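PDB 3N6Z: putative immunoglobulin A1 protease from Bacteroides ovatus, which is of unknown activity but may act as a protease that cleaves immunoglobulin A1. Local coordinates for residues Q256-A264 with V289-E297. Numbering follows the deposited sequence.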
loop_
_atom_site.group_PDB
_atom_site.type_symbol
_atom_site.label_atom_id
_atom_site.label_comp_id
_atom_site.label_asym_id
_atom_site.label_seq_id
_atom_site.Cartn_x
_atom_site.Cartn_y
_atom_site.Cartn_z
ATOM N N GLN A 256 9.111 9.404 -1.547
ATOM C CA GLN A 256 10.552 9.492 -1.724
ATOM C C GLN A 256 11.165 8.279 -2.377
ATOM O O GLN A 256 10.855 7.147 -2.004
ATOM C CB GLN A 256 11.246 9.693 -0.367
ATOM C CG GLN A 256 12.764 9.501 -0.381
ATOM C CD GLN A 256 13.456 9.963 0.876
ATOM O OE1 GLN A 256 13.182 11.054 1.388
ATOM N NE2 GLN A 256 14.365 9.116 1.388
ATOM N N ILE A 257 12.097 8.511 -3.283
ATOM C CA ILE A 257 13.066 7.497 -3.725
ATOM C C ILE A 257 14.346 7.748 -2.930
ATOM O O ILE A 257 14.878 8.871 -2.909
ATOM C CB ILE A 257 13.394 7.590 -5.246
ATOM C CG1 ILE A 257 12.121 7.565 -6.101
ATOM C CG2 ILE A 257 14.334 6.444 -5.646
ATOM C CD1 ILE A 257 12.381 7.888 -7.603
ATOM N N ASP A 258 14.849 6.720 -2.243
ATOM C CA ASP A 258 16.133 6.884 -1.537
ATOM C C ASP A 258 17.273 7.179 -2.521
ATOM O O ASP A 258 17.277 6.720 -3.657
ATOM C CB ASP A 258 16.483 5.614 -0.768
ATOM C CG ASP A 258 15.877 5.559 0.609
ATOM O OD1 ASP A 258 14.896 6.296 0.882
ATOM O OD2 ASP A 258 16.405 4.762 1.452
ATOM N N LYS A 259 18.284 7.896 -2.023
ATOM C CA LYS A 259 19.511 8.078 -2.787
ATOM C C LYS A 259 20.098 6.738 -3.192
ATOM O O LYS A 259 20.012 5.753 -2.446
ATOM C CB LYS A 259 20.564 8.860 -1.996
ATOM C CG LYS A 259 20.142 10.280 -1.613
ATOM C CD LYS A 259 19.952 11.183 -2.824
ATOM C CE LYS A 259 19.652 12.616 -2.402
ATOM N NZ LYS A 259 20.834 13.320 -1.849
ATOM N N SER A 260 20.627 6.695 -4.404
ATOM C CA SER A 260 21.257 5.499 -4.986
ATOM C C SER A 260 20.282 4.369 -5.275
ATOM O O SER A 260 20.712 3.244 -5.587
ATOM C CB SER A 260 22.414 4.986 -4.120
ATOM O OG SER A 260 23.370 6.006 -3.978
ATOM N N CYS A 261 18.977 4.694 -5.277
ATOM C CA CYS A 261 17.925 3.708 -5.523
ATOM C C CYS A 261 17.129 4.129 -6.744
ATOM O O CYS A 261 17.427 5.148 -7.379
ATOM C CB CYS A 261 17.045 3.568 -4.278
ATOM S SG CYS A 261 17.973 2.995 -2.848
ATOM N N ASP A 262 16.122 3.354 -7.120
ATOM C CA ASP A 262 15.334 3.721 -8.287
ATOM C C ASP A 262 13.921 3.153 -8.161
ATOM O O ASP A 262 13.578 2.430 -7.207
ATOM C CB ASP A 262 16.044 3.315 -9.608
ATOM C CG ASP A 262 16.033 1.842 -9.914
ATOM O OD1 ASP A 262 15.324 1.053 -9.256
ATOM O OD2 ASP A 262 16.778 1.468 -10.859
ATOM N N ILE A 263 13.097 3.510 -9.137
ATOM C CA ILE A 263 11.763 2.960 -9.328
ATOM C C ILE A 263 11.356 3.214 -10.758
ATOM O O ILE A 263 11.833 4.153 -11.386
ATOM C CB ILE A 263 10.693 3.659 -8.375
ATOM C CG1 ILE A 263 9.461 2.759 -8.173
ATOM C CG2 ILE A 263 10.332 5.093 -8.801
ATOM C CD1 ILE A 263 8.490 3.241 -7.074
ATOM N N ALA A 264 10.407 2.421 -11.235
ATOM C CA ALA A 264 9.599 2.767 -12.416
ATOM C C ALA A 264 8.168 2.979 -11.922
ATOM O O ALA A 264 7.660 2.191 -11.138
ATOM C CB ALA A 264 9.659 1.655 -13.510
ATOM N N VAL A 289 10.347 13.385 -3.665
ATOM C CA VAL A 289 11.771 13.522 -3.348
ATOM C C VAL A 289 12.621 12.618 -4.215
ATOM O O VAL A 289 12.313 11.423 -4.371
ATOM C CB VAL A 289 12.101 13.131 -1.868
ATOM C CG1 VAL A 289 13.581 13.487 -1.516
ATOM C CG2 VAL A 289 11.123 13.754 -0.888
ATOM N N SER A 290 13.730 13.176 -4.732
ATOM C CA SER A 290 14.686 12.468 -5.579
ATOM C C SER A 290 13.983 11.821 -6.764
ATOM O O SER A 290 14.364 10.748 -7.224
ATOM C CB SER A 290 15.507 11.472 -4.764
ATOM O OG SER A 290 16.370 12.188 -3.883
ATOM N N ALA A 291 12.994 12.531 -7.317
ATOM C CA ALA A 291 12.201 11.996 -8.418
ATOM C C ALA A 291 13.032 11.688 -9.656
ATOM O O ALA A 291 12.677 10.802 -10.438
ATOM C CB ALA A 291 11.076 12.932 -8.771
ATOM N N SER A 292 14.149 12.413 -9.857
ATOM C CA SER A 292 15.016 12.183 -11.027
ATOM C C SER A 292 15.653 10.802 -11.067
ATOM O O SER A 292 16.157 10.374 -12.112
ATOM C CB SER A 292 16.075 13.278 -11.088
ATOM O OG SER A 292 17.016 13.103 -10.048
ATOM N N LEU A 293 15.566 10.080 -9.947
ATOM C CA LEU A 293 16.085 8.706 -9.871
ATOM C C LEU A 293 15.092 7.692 -10.448
ATOM O O LEU A 293 15.437 6.521 -10.665
ATOM C CB LEU A 293 16.432 8.328 -8.436
ATOM C CG LEU A 293 17.521 9.188 -7.784
ATOM C CD1 LEU A 293 17.777 8.681 -6.389
ATOM C CD2 LEU A 293 18.838 9.217 -8.627
ATOM N N GLY A 294 13.863 8.135 -10.705
ATOM C CA GLY A 294 12.842 7.284 -11.278
ATOM C C GLY A 294 12.699 7.375 -12.788
ATOM O O GLY A 294 13.140 8.343 -13.420
ATOM N N SER A 295 12.048 6.348 -13.329
ATOM C CA SER A 295 11.717 6.234 -14.735
ATOM C C SER A 295 10.190 6.183 -14.864
ATOM O O SER A 295 9.533 5.368 -14.212
ATOM C CB SER A 295 12.333 4.987 -15.355
ATOM O OG SER A 295 13.736 5.012 -15.270
ATOM N N TYR A 296 9.645 7.038 -15.706
ATOM C CA TYR A 296 8.209 7.246 -15.728
ATOM C C TYR A 296 7.627 7.102 -17.107
ATOM O O TYR A 296 8.249 7.500 -18.114
ATOM C CB TYR A 296 7.889 8.649 -15.198
ATOM C CG TYR A 296 8.518 8.910 -13.831
ATOM C CD1 TYR A 296 8.119 8.199 -12.715
ATOM C CD2 TYR A 296 9.581 9.771 -13.682
ATOM C CE1 TYR A 296 8.709 8.394 -11.484
ATOM C CE2 TYR A 296 10.179 9.981 -12.446
ATOM C CZ TYR A 296 9.745 9.282 -11.342
ATOM O OH TYR A 296 10.336 9.445 -10.119
ATOM N N GLU A 297 6.395 6.588 -17.156
ATOM C CA GLU A 297 5.649 6.508 -18.407
ATOM C C GLU A 297 4.175 6.680 -18.064
ATOM O O GLU A 297 3.690 6.013 -17.157
ATOM C CB GLU A 297 5.897 5.155 -19.068
ATOM C CG GLU A 297 5.163 4.952 -20.373
ATOM C CD GLU A 297 5.422 3.618 -21.059
ATOM O OE1 GLU A 297 6.039 2.710 -20.454
ATOM O OE2 GLU A 297 4.966 3.495 -22.220
HETATM O O HOH W 1 16.283 10.795 -1.550
#
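Gln256 carries CG anti to its own N (chi1 167°), and its chain runs on extended beyond CG. Gln256 and Val289, paired in register, project from one face of the sheet, and these torsions lay the Gln256 chain beside the Val289 methyls. Gln256 CB meets Val289 CB at 3.8 Å, and OE1 lies against the Val289 methyls. The outer amide turns back to its own chain, where NE2 donates to Asp258 OD1 at 2.9 Å. The carboxylate is met from above its plane, and Asp258 is also held by a salt bridge to Arg226. With an alanine here in place of Gln256, Asp258 OD1 would probably lose its amide donor and the Val289 methyls part of their cover.

Beside this pair the strands are joined by a nearly straight bond from Ile257 N to Val289 O (3.1 Å). The Ile257 carbonyl accepts from a water that also bonds Ser290 OG. On Ile257, with CG1 anti to the carbonyl carbon and the chain extended beyond it (chi2 171°), CD1 reaches Gly294 N, 3.4 Å away, and comes near the Tyr296 hydroxyl. That hydroxyl donates in the carbonyl plane to a lone pair of Ala291 O, which also accepts from Gly294 N. The bond ties the ring to the 3-10 turn 291-293, and the Tyr296 ring is stacked with Phe327.

Leu293 packs against the bend 258-261. Its CD1 sits 3.4 Å from Asp258 O, while CB packs on Ile257 CG2 and Cys261 O. Past the type II turn 258-261 the chains pair again. Ser295 N donates to Ile263 O at 2.9 Å, and Ala264 CA gives a CH...O contact to Ser295 O.

In-register parallel strands on both sides of a corner, each continued by further parallel pairs, are characteristic of successive coils of a right-handed parallel beta-helix (solenoid).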